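Local atomic coordinates of putative NAD(P)H:FMN oxidoreductase (Porphyromonas gingivalis W83, PDB entry 3GE5), a protein that binds flavin mononucleotide and probably acts as an NAD(P)H-dependent oxidoreductase of the nitroreductase type. Residues Arg38-Glu49 / Leu171-Glu182; Lys84-Gln92 / Ala147-Phe157. All blocks are in the same frame, centred on the assembly; numbering follows the deposited sequence. Where two conformers were deposited one is given.

Interaction 1: residues Arg38-Glu49 / Leu171-Glu182. With FMN (flavin mononucleotide), chain C.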
loop_
_atom_site.group_PDB
_atom_site.type_symbol
_atom_site.label_atom_id
_atom_site.label_comp_id
_atom_site.label_asym_id
_atom_site.label_seq_id
_atom_site.Cartn_x
_atom_site.Cartn_y
_atom_site.Cartn_z
ATOM N N ARG A 38 11.330 4.969 9.540
ATOM C CA ARG A 38 12.353 4.123 8.955
ATOM C C ARG A 38 12.060 2.695 9.426
ATOM O O ARG A 38 11.497 2.488 10.513
ATOM C CB ARG A 38 13.743 4.549 9.427
ATOM C CG ARG A 38 14.232 5.945 8.978
ATOM C CD ARG A 38 14.220 6.124 7.459
ATOM N NE ARG A 38 15.015 5.084 6.799
ATOM C CZ ARG A 38 16.355 5.037 6.738
ATOM N NH1 ARG A 38 17.124 6.001 7.214
ATOM N NH2 ARG A 38 16.921 3.991 6.151
ATOM N N SER A 39 12.459 1.717 8.627
ATOM C CA SER A 39 12.348 0.318 9.041
ATOM C C SER A 39 13.143 0.091 10.349
ATOM O O SER A 39 14.298 0.564 10.521
ATOM C CB SER A 39 12.796 -0.669 7.952
ATOM O OG SER A 39 11.977 -0.600 6.776
ATOM N N VAL A 40 12.501 -0.598 11.286
ATOM C CA VAL A 40 13.102 -0.923 12.579
ATOM C C VAL A 40 13.164 -2.466 12.674
ATOM O O VAL A 40 12.139 -3.154 12.527
ATOM C CB VAL A 40 12.262 -0.326 13.748
ATOM C CG1 VAL A 40 12.648 -0.950 15.114
ATOM C CG2 VAL A 40 12.354 1.238 13.720
ATOM N N ARG A 41 14.373 -2.959 12.942
ATOM C CA ARG A 41 14.645 -4.397 13.039
ATOM C C ARG A 41 15.131 -4.861 14.393
ATOM O O ARG A 41 15.320 -6.058 14.607
ATOM C CB ARG A 41 15.644 -4.788 11.950
ATOM C CG ARG A 41 15.089 -4.651 10.543
ATOM C CD ARG A 41 16.144 -4.984 9.476
ATOM N NE ARG A 41 15.716 -4.710 8.108
ATOM C CZ ARG A 41 15.742 -3.519 7.496
ATOM N NH1 ARG A 41 16.165 -2.413 8.103
ATOM N NH2 ARG A 41 15.332 -3.434 6.231
ATOM N N LYS A 42 15.355 -3.911 15.309
ATOM C CA LYS A 42 15.901 -4.195 16.621
ATOM C C LYS A 42 14.960 -3.597 17.648
ATOM O O LYS A 42 14.599 -2.434 17.538
ATOM C CB LYS A 42 17.312 -3.614 16.732
ATOM C CG LYS A 42 18.333 -4.291 15.815
ATOM C CD LYS A 42 18.731 -5.653 16.426
ATOM C CE LYS A 42 18.945 -6.756 15.412
ATOM N NZ LYS A 42 18.957 -8.104 16.125
ATOM N N PHE A 43 14.512 -4.424 18.603
ATOM C CA PHE A 43 13.401 -4.077 19.485
ATOM C C PHE A 43 13.778 -4.206 20.955
ATOM O O PHE A 43 14.698 -4.960 21.302
ATOM C CB PHE A 43 12.231 -5.021 19.191
ATOM C CG PHE A 43 11.763 -4.960 17.759
ATOM C CD1 PHE A 43 10.851 -3.978 17.360
ATOM C CD2 PHE A 43 12.257 -5.838 16.816
ATOM C CE1 PHE A 43 10.420 -3.887 16.034
ATOM C CE2 PHE A 43 11.828 -5.761 15.475
ATOM C CZ PHE A 43 10.925 -4.775 15.076
ATOM N N ILE A 44 13.081 -3.470 21.819
ATOM C CA ILE A 44 13.249 -3.635 23.266
ATOM C C ILE A 44 12.143 -4.553 23.783
ATOM O O ILE A 44 11.234 -4.925 23.042
ATOM C CB ILE A 44 13.265 -2.279 23.993
ATOM C CG1 ILE A 44 11.966 -1.495 23.706
ATOM C CG2 ILE A 44 14.482 -1.487 23.560
ATOM C CD1 ILE A 44 11.844 -0.163 24.444
ATOM N N ASP A 45 12.235 -4.929 25.056
ATOM C CA ASP A 45 11.287 -5.860 25.659
ATOM C C ASP A 45 9.912 -5.300 25.985
ATOM O O ASP A 45 9.001 -6.056 26.310
ATOM C CB ASP A 45 11.906 -6.463 26.929
ATOM C CG ASP A 45 13.019 -7.431 26.609
ATOM O OD1 ASP A 45 13.099 -7.851 25.427
ATOM O OD2 ASP A 45 13.797 -7.782 27.530
ATOM N N ARG A 46 9.741 -3.994 25.914
ATOM C CA ARG A 46 8.492 -3.406 26.348
ATOM C C ARG A 46 7.313 -4.081 25.647
ATOM O O ARG A 46 7.292 -4.169 24.437
ATOM C CB ARG A 46 8.503 -1.920 26.062
ATOM C CG ARG A 46 7.284 -1.190 26.597
ATOM C CD ARG A 46 7.410 0.281 26.360
ATOM N NE ARG A 46 6.105 0.907 26.461
ATOM C CZ ARG A 46 5.857 2.184 26.176
ATOM N NH1 ARG A 46 6.832 2.996 25.768
ATOM N NH2 ARG A 46 4.617 2.650 26.311
ATOM N N PRO A 47 6.340 -4.585 26.408
ATOM C CA PRO A 47 5.184 -5.148 25.744
ATOM C C PRO A 47 4.361 -4.099 24.990
ATOM O O PRO A 47 4.203 -2.944 25.448
ATOM C CB PRO A 47 4.357 -5.748 26.892
ATOM C CG PRO A 47 4.938 -5.280 28.125
ATOM C CD PRO A 47 6.279 -4.707 27.875
ATOM N N VAL A 48 3.857 -4.516 23.843
ATOM C CA VAL A 48 2.958 -3.696 23.029
ATOM C C VAL A 48 1.559 -3.717 23.648
ATOM O O VAL A 48 0.982 -4.778 23.871
ATOM C CB VAL A 48 2.946 -4.178 21.570
ATOM C CG1 VAL A 48 1.956 -3.376 20.722
ATOM C CG2 VAL A 48 4.369 -4.115 20.976
ATOM N N GLU A 49 1.013 -2.540 23.927
ATOM C CA GLU A 49 -0.303 -2.444 24.550
ATOM C C GLU A 49 -1.351 -3.069 23.651
ATOM O O GLU A 49 -1.334 -2.864 22.445
ATOM C CB GLU A 49 -0.684 -0.991 24.840
ATOM C CG GLU A 49 0.153 -0.321 25.899
ATOM C CD GLU A 49 1.451 0.309 25.379
ATOM O OE1 GLU A 49 1.905 0.001 24.255
ATOM O OE2 GLU A 49 2.009 1.142 26.121
ATOM N N LEU A 171 6.823 -6.179 14.225
ATOM C CA LEU A 171 6.622 -4.923 14.971
ATOM C C LEU A 171 6.863 -5.051 16.479
ATOM O O LEU A 171 6.794 -6.126 17.041
ATOM C CB LEU A 171 5.217 -4.337 14.712
ATOM C CG LEU A 171 4.040 -5.124 15.281
ATOM C CD1 LEU A 171 3.523 -4.487 16.558
ATOM C CD2 LEU A 171 2.935 -5.211 14.204
ATOM N N GLY A 172 7.120 -3.901 17.088
ATOM C CA GLY A 172 7.341 -3.791 18.514
ATOM C C GLY A 172 7.848 -2.398 18.839
ATOM O O GLY A 172 7.859 -1.498 17.975
ATOM N N TYR A 173 8.253 -2.188 20.082
ATOM C CA TYR A 173 8.940 -0.958 20.430
ATOM C C TYR A 173 10.385 -1.048 19.984
ATOM O O TYR A 173 11.108 -1.975 20.357
ATOM C CB TYR A 173 8.843 -0.641 21.932
ATOM C CG TYR A 173 7.502 -0.094 22.330
ATOM C CD1 TYR A 173 7.171 1.233 22.052
ATOM C CD2 TYR A 173 6.561 -0.896 22.954
ATOM C CE1 TYR A 173 5.935 1.743 22.390
ATOM C CE2 TYR A 173 5.310 -0.402 23.287
ATOM C CZ TYR A 173 5.005 0.924 23.017
ATOM O OH TYR A 173 3.772 1.448 23.343
ATOM N N GLY A 174 10.809 -0.099 19.161
ATOM C CA GLY A 174 12.175 -0.095 18.675
ATOM C C GLY A 174 13.216 0.186 19.744
ATOM O O GLY A 174 12.949 0.864 20.735
ATOM N N ASP A 175 14.415 -0.343 19.540
ATOM C CA ASP A 175 15.535 -0.017 20.394
ATOM C C ASP A 175 16.075 1.356 20.018
ATOM O O ASP A 175 16.640 1.538 18.928
ATOM C CB ASP A 175 16.611 -1.080 20.240
ATOM C CG ASP A 175 17.769 -0.884 21.202
ATOM O OD1 ASP A 175 17.947 0.229 21.758
ATOM O OD2 ASP A 175 18.477 -1.887 21.402
ATOM N N PRO A 176 15.904 2.334 20.916
ATOM C CA PRO A 176 16.261 3.718 20.556
ATOM C C PRO A 176 17.769 3.951 20.397
ATOM O O PRO A 176 18.166 5.004 19.913
ATOM C CB PRO A 176 15.684 4.541 21.710
ATOM C CG PRO A 176 15.685 3.590 22.884
ATOM C CD PRO A 176 15.414 2.226 22.304
ATOM N N THR A 177 18.598 2.983 20.781
ATOM C CA THR A 177 20.047 3.117 20.636
ATOM C C THR A 177 20.560 2.579 19.306
ATOM O O THR A 177 21.770 2.582 19.046
ATOM C CB THR A 177 20.777 2.367 21.755
ATOM O OG1 THR A 177 20.581 0.954 21.587
ATOM C CG2 THR A 177 20.286 2.826 23.124
ATOM N N VAL A 178 19.661 2.078 18.474
ATOM C CA VAL A 178 20.054 1.476 17.218
ATOM C C VAL A 178 19.593 2.393 16.093
ATOM O O VAL A 178 18.402 2.587 15.912
ATOM C CB VAL A 178 19.454 0.039 17.034
ATOM C CG1 VAL A 178 19.855 -0.522 15.680
ATOM C CG2 VAL A 178 19.921 -0.882 18.171
ATOM N N PRO A 179 20.543 2.973 15.345
ATOM C CA PRO A 179 20.112 3.869 14.270
ATOM C C PRO A 179 19.528 3.115 13.099
ATOM O O PRO A 179 19.605 1.893 13.039
ATOM C CB PRO A 179 21.416 4.555 13.814
ATOM C CG PRO A 179 22.443 4.136 14.756
ATOM C CD PRO A 179 21.999 2.851 15.390
ATOM N N PRO A 180 18.956 3.835 12.127
ATOM C CA PRO A 180 18.503 3.147 10.933
ATOM C C PRO A 180 19.687 2.411 10.250
ATOM O O PRO A 180 20.856 2.822 10.359
ATOM C CB PRO A 180 17.939 4.295 10.062
ATOM C CG PRO A 180 17.608 5.360 11.051
ATOM C CD PRO A 180 18.685 5.276 12.074
ATOM N N ARG A 181 19.342 1.336 9.539
ATOM C CA ARG A 181 20.322 0.394 9.006
ATOM C C ARG A 181 21.288 1.090 8.052
ATOM O O ARG A 181 22.491 0.797 8.038
ATOM C CB ARG A 181 19.603 -0.784 8.325
ATOM C CG ARG A 181 20.552 -1.941 7.922
ATOM C CD ARG A 181 19.789 -3.098 7.292
ATOM N NE ARG A 181 19.133 -2.678 6.054
ATOM C CZ ARG A 181 18.389 -3.470 5.290
ATOM N NH1 ARG A 181 18.199 -4.741 5.636
ATOM N NH2 ARG A 181 17.821 -2.975 4.187
ATOM N N GLU A 182 20.756 2.021 7.261
ATOM C CA GLU A 182 21.569 2.843 6.369
ATOM C C GLU A 182 20.937 4.224 6.205
ATOM O O GLU A 182 19.779 4.420 6.584
ATOM C CB GLU A 182 21.721 2.137 5.008
ATOM C CG GLU A 182 20.438 1.927 4.227
ATOM C CD GLU A 182 19.521 0.872 4.806
ATOM O OE1 GLU A 182 19.964 -0.295 4.947
ATOM O OE2 GLU A 182 18.358 1.232 5.119
HETATM N N1 FMN C . 13.554 -5.723 5.145
HETATM C C2 FMN C . 14.080 -6.878 5.648
HETATM O O2 FMN C . 15.010 -6.835 6.462
HETATM N N3 FMN C . 13.601 -8.121 5.255
HETATM C C4 FMN C . 12.574 -8.254 4.328
HETATM O O4 FMN C . 12.164 -9.398 3.959
HETATM C C4A FMN C . 12.036 -7.076 3.816
HETATM N N5 FMN C . 11.039 -7.179 2.864
HETATM C C5A FMN C . 10.402 -6.049 2.442
HETATM C C6 FMN C . 9.322 -6.198 1.567
HETATM C C7 FMN C . 8.637 -5.060 1.156
HETATM C C7M FMN C . 7.487 -5.163 0.199
HETATM C C8 FMN C . 9.009 -3.803 1.631
HETATM C C8M FMN C . 8.269 -2.574 1.215
HETATM C C9 FMN C . 10.096 -3.666 2.459
HETATM C C9A FMN C . 10.804 -4.775 2.899
HETATM N N10 FMN C . 11.919 -4.660 3.764
HETATM C C10 FMN C . 12.507 -5.810 4.229
HETATM C "C1'" FMN C . 12.286 -3.337 4.382
HETATM C "C2'" FMN C . 13.056 -2.541 3.332
HETATM O "O2'" FMN C . 14.416 -2.954 3.346
HETATM C "C3'" FMN C . 12.942 -1.028 3.553
HETATM O "O3'" FMN C . 11.559 -0.654 3.574
HETATM C "C4'" FMN C . 13.727 -0.196 2.523
HETATM O "O4'" FMN C . 15.135 -0.430 2.584
HETATM C "C5'" FMN C . 13.502 1.312 2.689
HETATM O "O5'" FMN C . 13.944 1.700 3.972
HETATM P P FMN C . 12.993 2.496 4.934
HETATM O O1P FMN C . 11.823 1.559 5.190
HETATM O O2P FMN C . 12.541 3.783 4.269
HETATM O O3P FMN C . 13.767 2.655 6.225
HETATM O O HOH W 1 16.486 1.137 8.873
HETATM O O HOH W 2 16.035 0.236 6.124
HETATM O O HOH W 3 8.655 -4.219 22.117
#

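Interaction 2: residues Lys84-Gln92 / Ala147-Phe157. With FMN (flavin mononucleotide), chain C.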
loop_
_atom_site.group_PDB
_atom_site.type_symbol
_atom_site.label_atom_id
_atom_site.label_comp_id
_atom_site.label_asym_id
_atom_site.label_seq_id
_atom_site.Cartn_x
_atom_site.Cartn_y
_atom_site.Cartn_z
ATOM N N LYS A 84 8.175 -18.882 18.083
ATOM C CA LYS A 84 9.195 -19.911 17.871
ATOM C C LYS A 84 8.892 -20.786 16.631
ATOM O O LYS A 84 9.809 -21.156 15.884
ATOM C CB LYS A 84 9.345 -20.749 19.121
ATOM C CG LYS A 84 9.992 -19.961 20.282
ATOM N N ARG A 85 7.622 -21.112 16.429
ATOM C CA ARG A 85 7.208 -21.864 15.238
ATOM C C ARG A 85 7.482 -21.078 13.958
ATOM O O ARG A 85 7.925 -21.649 12.961
ATOM C CB ARG A 85 5.726 -22.236 15.310
ATOM C CG ARG A 85 5.437 -23.314 16.322
ATOM C CD ARG A 85 3.972 -23.305 16.741
ATOM N NE ARG A 85 3.093 -23.637 15.625
ATOM C CZ ARG A 85 1.838 -23.219 15.497
ATOM N NH1 ARG A 85 1.285 -22.432 16.416
ATOM N NH2 ARG A 85 1.127 -23.593 14.440
ATOM N N LEU A 86 7.258 -19.767 14.003
ATOM C CA LEU A 86 7.380 -18.940 12.802
ATOM C C LEU A 86 8.841 -18.741 12.399
ATOM O O LEU A 86 9.167 -18.589 11.204
ATOM C CB LEU A 86 6.690 -17.598 13.019
ATOM C CG LEU A 86 6.760 -16.548 11.903
ATOM C CD1 LEU A 86 6.146 -17.124 10.606
ATOM C CD2 LEU A 86 6.105 -15.213 12.314
ATOM N N ALA A 87 9.723 -18.708 13.407
ATOM C CA ALA A 87 11.145 -18.311 13.243
ATOM C C ALA A 87 11.879 -19.028 12.088
ATOM O O ALA A 87 12.566 -18.375 11.333
ATOM C CB ALA A 87 11.914 -18.528 14.554
ATOM N N PRO A 88 11.673 -20.343 11.930
ATOM C CA PRO A 88 12.349 -21.114 10.862
ATOM C C PRO A 88 11.992 -20.722 9.434
ATOM O O PRO A 88 12.655 -21.178 8.482
ATOM C CB PRO A 88 11.888 -22.554 11.134
ATOM C CG PRO A 88 11.468 -22.572 12.542
ATOM C CD PRO A 88 10.877 -21.236 12.791
ATOM N N CYS A 89 10.969 -19.885 9.278
ATOM C CA CYS A 89 10.586 -19.364 7.965
ATOM C C CYS A 89 11.544 -18.303 7.424
ATOM O O CYS A 89 11.483 -17.969 6.253
ATOM C CB CYS A 89 9.154 -18.840 7.997
ATOM S SG CYS A 89 7.891 -20.106 8.308
ATOM N N SER A 90 12.389 -17.740 8.291
ATOM C CA SER A 90 13.356 -16.713 7.905
ATOM C C SER A 90 14.788 -17.119 8.175
ATOM O O SER A 90 15.082 -17.774 9.181
ATOM C CB SER A 90 13.062 -15.400 8.641
ATOM O OG SER A 90 14.051 -14.415 8.386
ATOM N N GLN A 91 15.689 -16.669 7.297
ATOM C CA GLN A 91 17.124 -16.783 7.493
ATOM C C GLN A 91 17.796 -15.443 7.814
ATOM O O GLN A 91 19.023 -15.370 7.921
ATOM C CB GLN A 91 17.751 -17.381 6.232
ATOM C CG GLN A 91 17.181 -18.765 5.873
ATOM C CD GLN A 91 17.332 -19.759 6.989
ATOM O OE1 GLN A 91 18.325 -19.739 7.729
ATOM N NE2 GLN A 91 16.361 -20.641 7.127
ATOM N N GLN A 92 17.009 -14.392 7.987
ATOM C CA GLN A 92 17.563 -13.088 8.348
ATOM C C GLN A 92 17.752 -13.046 9.850
ATOM O O GLN A 92 16.795 -13.233 10.604
ATOM C CB GLN A 92 16.636 -11.973 7.874
ATOM C CG GLN A 92 16.534 -11.945 6.338
ATOM C CD GLN A 92 15.670 -10.833 5.788
ATOM O OE1 GLN A 92 14.738 -10.364 6.433
ATOM N NE2 GLN A 92 15.930 -10.469 4.528
ATOM N N ALA A 147 10.841 -11.721 2.660
ATOM C CA ALA A 147 11.867 -12.765 2.526
ATOM C C ALA A 147 11.629 -13.860 3.576
ATOM O O ALA A 147 12.259 -13.870 4.615
ATOM C CB ALA A 147 13.301 -12.177 2.635
ATOM N N PHE A 148 10.725 -14.788 3.259
ATOM C CA PHE A 148 10.422 -15.924 4.110
ATOM C C PHE A 148 9.899 -17.074 3.276
ATOM O O PHE A 148 9.477 -16.875 2.160
ATOM C CB PHE A 148 9.446 -15.585 5.243
ATOM C CG PHE A 148 8.050 -15.214 4.806
ATOM C CD1 PHE A 148 7.726 -13.911 4.476
ATOM C CD2 PHE A 148 7.021 -16.179 4.819
ATOM C CE1 PHE A 148 6.453 -13.573 4.030
ATOM C CE2 PHE A 148 5.752 -15.835 4.432
ATOM C CZ PHE A 148 5.466 -14.525 4.032
ATOM N N ASP A 149 9.979 -18.276 3.840
ATOM C CA ASP A 149 9.598 -19.512 3.149
ATOM C C ASP A 149 8.062 -19.615 3.258
ATOM O O ASP A 149 7.507 -20.004 4.284
ATOM C CB ASP A 149 10.305 -20.705 3.797
ATOM C CG ASP A 149 10.008 -22.020 3.111
ATOM O OD1 ASP A 149 8.952 -22.108 2.420
ATOM O OD2 ASP A 149 10.828 -22.972 3.291
ATOM N N GLN A 150 7.377 -19.196 2.215
ATOM C CA GLN A 150 5.898 -19.118 2.264
ATOM C C GLN A 150 5.241 -20.494 2.418
ATOM O O GLN A 150 4.278 -20.671 3.190
ATOM C CB GLN A 150 5.391 -18.449 0.995
ATOM C CG GLN A 150 5.735 -16.972 0.871
ATOM C CD GLN A 150 5.450 -16.481 -0.516
ATOM O OE1 GLN A 150 6.202 -16.808 -1.453
ATOM N NE2 GLN A 150 4.345 -15.724 -0.680
ATOM N N ALA A 151 5.750 -21.470 1.672
ATOM C CA ALA A 151 5.192 -22.816 1.754
ATOM C C ALA A 151 5.377 -23.420 3.147
ATOM O O ALA A 151 4.502 -24.116 3.630
ATOM C CB ALA A 151 5.744 -23.725 0.619
ATOM N N LEU A 152 6.508 -23.140 3.787
ATOM C CA LEU A 152 6.745 -23.577 5.145
ATOM C C LEU A 152 5.769 -22.900 6.130
ATOM O O LEU A 152 5.150 -23.545 6.959
ATOM C CB LEU A 152 8.198 -23.334 5.578
ATOM C CG LEU A 152 8.518 -23.771 7.003
ATOM C CD1 LEU A 152 8.130 -25.236 7.245
ATOM C CD2 LEU A 152 10.026 -23.546 7.270
ATOM N N CYS A 153 5.614 -21.591 6.002
ATOM C CA CYS A 153 4.617 -20.837 6.758
ATOM C C CYS A 153 3.219 -21.468 6.639
ATOM O O CYS A 153 2.555 -21.730 7.641
ATOM C CB CYS A 153 4.613 -19.395 6.285
ATOM S SG CYS A 153 3.509 -18.360 7.269
ATOM N N SER A 154 2.827 -21.778 5.395
ATOM C CA SER A 154 1.533 -22.443 5.136
ATOM C C SER A 154 1.425 -23.811 5.793
ATOM O O SER A 154 0.368 -24.185 6.309
ATOM C CB SER A 154 1.265 -22.584 3.640
ATOM O OG SER A 154 1.033 -21.318 3.065
ATOM N N GLU A 155 2.508 -24.578 5.738
ATOM C CA GLU A 155 2.532 -25.877 6.410
ATOM C C GLU A 155 2.420 -25.731 7.942
ATOM O O GLU A 155 1.632 -26.425 8.574
ATOM C CB GLU A 155 3.792 -26.632 5.985
ATOM C CG GLU A 155 3.936 -27.997 6.579
ATOM C CD GLU A 155 2.904 -29.010 6.145
ATOM O OE1 GLU A 155 2.361 -28.926 5.025
ATOM O OE2 GLU A 155 2.698 -29.952 6.944
ATOM N N ILE A 156 3.178 -24.808 8.542
ATOM C CA ILE A 156 3.220 -24.689 10.000
ATOM C C ILE A 156 1.860 -24.235 10.529
ATOM O O ILE A 156 1.386 -24.756 11.524
ATOM C CB ILE A 156 4.303 -23.664 10.456
ATOM C CG1 ILE A 156 5.685 -24.217 10.188
ATOM C CG2 ILE A 156 4.124 -23.304 11.944
ATOM C CD1 ILE A 156 6.766 -23.175 10.168
ATOM N N PHE A 157 1.237 -23.271 9.846
ATOM C CA PHE A 157 -0.004 -22.673 10.301
ATOM C C PHE A 157 -1.250 -23.232 9.605
ATOM O O PHE A 157 -2.312 -22.660 9.722
ATOM C CB PHE A 157 0.101 -21.137 10.206
ATOM C CG PHE A 157 1.093 -20.570 11.152
ATOM C CD1 PHE A 157 0.759 -20.365 12.488
ATOM C CD2 PHE A 157 2.405 -20.310 10.751
ATOM C CE1 PHE A 157 1.688 -19.868 13.375
ATOM C CE2 PHE A 157 3.345 -19.820 11.631
ATOM C CZ PHE A 157 3.000 -19.620 12.961
HETATM N N1 FMN C . 13.554 -5.723 5.145
HETATM C C2 FMN C . 14.080 -6.878 5.648
HETATM O O2 FMN C . 15.010 -6.835 6.462
HETATM N N3 FMN C . 13.601 -8.121 5.255
HETATM C C4 FMN C . 12.574 -8.254 4.328
HETATM O O4 FMN C . 12.164 -9.398 3.959
HETATM C C4A FMN C . 12.036 -7.076 3.816
HETATM N N5 FMN C . 11.039 -7.179 2.864
HETATM C C5A FMN C . 10.402 -6.049 2.442
HETATM C C6 FMN C . 9.322 -6.198 1.567
HETATM C C7 FMN C . 8.637 -5.060 1.156
HETATM C C7M FMN C . 7.487 -5.163 0.199
HETATM C C8 FMN C . 9.009 -3.803 1.631
HETATM C C8M FMN C . 8.269 -2.574 1.215
HETATM C C9 FMN C . 10.096 -3.666 2.459
HETATM C C9A FMN C . 10.804 -4.775 2.899
HETATM N N10 FMN C . 11.919 -4.660 3.764
HETATM C C10 FMN C . 12.507 -5.810 4.229
HETATM C "C1'" FMN C . 12.286 -3.337 4.382
HETATM C "C2'" FMN C . 13.056 -2.541 3.332
HETATM O "O2'" FMN C . 14.416 -2.954 3.346
HETATM C "C3'" FMN C . 12.942 -1.028 3.553
HETATM O "O3'" FMN C . 11.559 -0.654 3.574
HETATM C "C4'" FMN C . 13.727 -0.196 2.523
HETATM O "O4'" FMN C . 15.135 -0.430 2.584
HETATM C "C5'" FMN C . 13.502 1.312 2.689
HETATM O "O5'" FMN C . 13.944 1.700 3.972
HETATM P P FMN C . 12.993 2.496 4.934
HETATM O O1P FMN C . 11.823 1.559 5.190
HETATM O O2P FMN C . 12.541 3.783 4.269
HETATM O O3P FMN C . 13.767 2.655 6.225
HETATM O O HOH W 4 13.011 -12.445 6.946
HETATM O O HOH W 5 14.727 -15.198 4.922
#

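Interaction 1: residues Arg38-Glu49 / Leu171-Glu182
Arg46 and Tyr173 meet flat. The guanidinium lies over one face of the phenol ring, the planes 10° apart, with Arg46 CZ 3.9 Å from the ring centroid in a cation-pi contact. The arginine chain gets there by running extended from CG to NE, with CG anti to the backbone N (chi1 -175°). At the edge of the same ring, Tyr173 OH gives a short hydrogen bond of 2.5 Å to the syn lone pair of Glu49 OE1. Glu49 OE2 takes a salt bridge from Arg46 NH2, and Lys52 NZ is also hydrogen-bonded to Tyr173 OH.

Backbone bonds join the middle. Ile44 N donates to Tyr173 O, and Asp175 N donates to Lys42 O at 2.9 Å. Together they form a single bridge between Phe43 and Gly174. A water ties Tyr173 N to the carbonyls of Ile44 and Arg46. Ile44 CG1 packs on Tyr173 CB, and Val40 CG1 touches Gly174 CA.

Charged groups gather at the flavin end. Arg38 holds Glu182 O end-on with NH1 and NH2, while its NE donates a hydrogen bond to FMN O3P (2.8 Å). Pro180 CB covers one face of this guanidinium. Arg41 NE points almost straight at FMN O2 (2.8 Å, 170°), and its NH2 bonds FMN N1 at 3.1 Å. The Arg181 guanidinium stacks on Arg41, centres 3.4 Å apart, and its NE is paired with Glu182 OE1. The phosphate and Glu182 probably offset the gathered positive charge, and Arg41 would be expected to stabilise negative charge at N1 and O2 of a reduced flavin.

Interaction 2: residues Lys84-Gln92 / Ala147-Phe157
Cys89 of residues 84-92 pushes its SG into a hollow on helix 150-156 lined by Leu152, Cys153 and Ile156. Leu152 CG and Cys153 CB both lie 3.9 Å from Cys89 SG, and Ile156 CD1 lies at 3.8 Å. With SG beside the backbone N (chi1 -65°), the thiol is turned onto the helix. Beside it, Leu152 CD2 rests against Pro88 O.

Ile156 is the bump in return. Its CD1 presses on Arg85 O, while CG2 lies alongside the Arg85 chain at CB and NE, the two side chains running in opposite directions. The Arg85 chain bends at chi3 and brings NH2 to Ile156 O in a hydrogen bond of 3.2 Å. That oxygen lies near the guanidinium plane, but the donor stands above the carbonyl plane. Phe157 CE1 sits over one face of the guanidinium, toward its rim, with the planes 38° apart. Leu86 CD1 lies 4.0 Å from Phe157 CE2, the two side chains crossing at about a right angle. Phe157 also reaches Leu75 and Val77 of the sheet.

Towards the flavin the backbones draw together. Asp149 N donates to a lone pair of Cys89 O at 2.9 Å, and Asp149 OD1 caps the helix by accepting from Leu152 N. One water links Ser90 OG, Gln92 OE1 and Ala147 O. FMN N3 donates to Gln92 OE1 in a nearly straight hydrogen bond (2.8 Å, 177°). Ala147 N donates to FMN O4 at 3.0 Å. Trp112 of the second subunit packs on Ala147. The end of helix 80-86 and its 3-10 turn thus pack on the N-capped helix 150-156. The loop after the first helix and the loop before the second both reach the pyrimidine edge of the flavin, in a nitroreductase-family FMN site.

Overall arrangement
The two contacts lie with centres about 22 Å apart and nearest atoms about 6 Å apart, without touching. Both segments of interaction 2 fall, in sequence, between the two segments of interaction 1. Helix 150-156 of interaction 2 is followed by strand 163-172, whose last part belongs to interaction 1. That strand lies between 100-107 and 141-145 in the four-stranded antiparallel sheet. Both contacts reach the same FMN: residues 38-49 hold its phosphate and the N1 and O2 side of the ring, and residues 84-92 and 147-157 hold N3 and O4. Trp94 touches Arg41 and is hydrogen-bonded to Gln92, so it connects the two sides. The cofactor is thus held by distant parts of one chain.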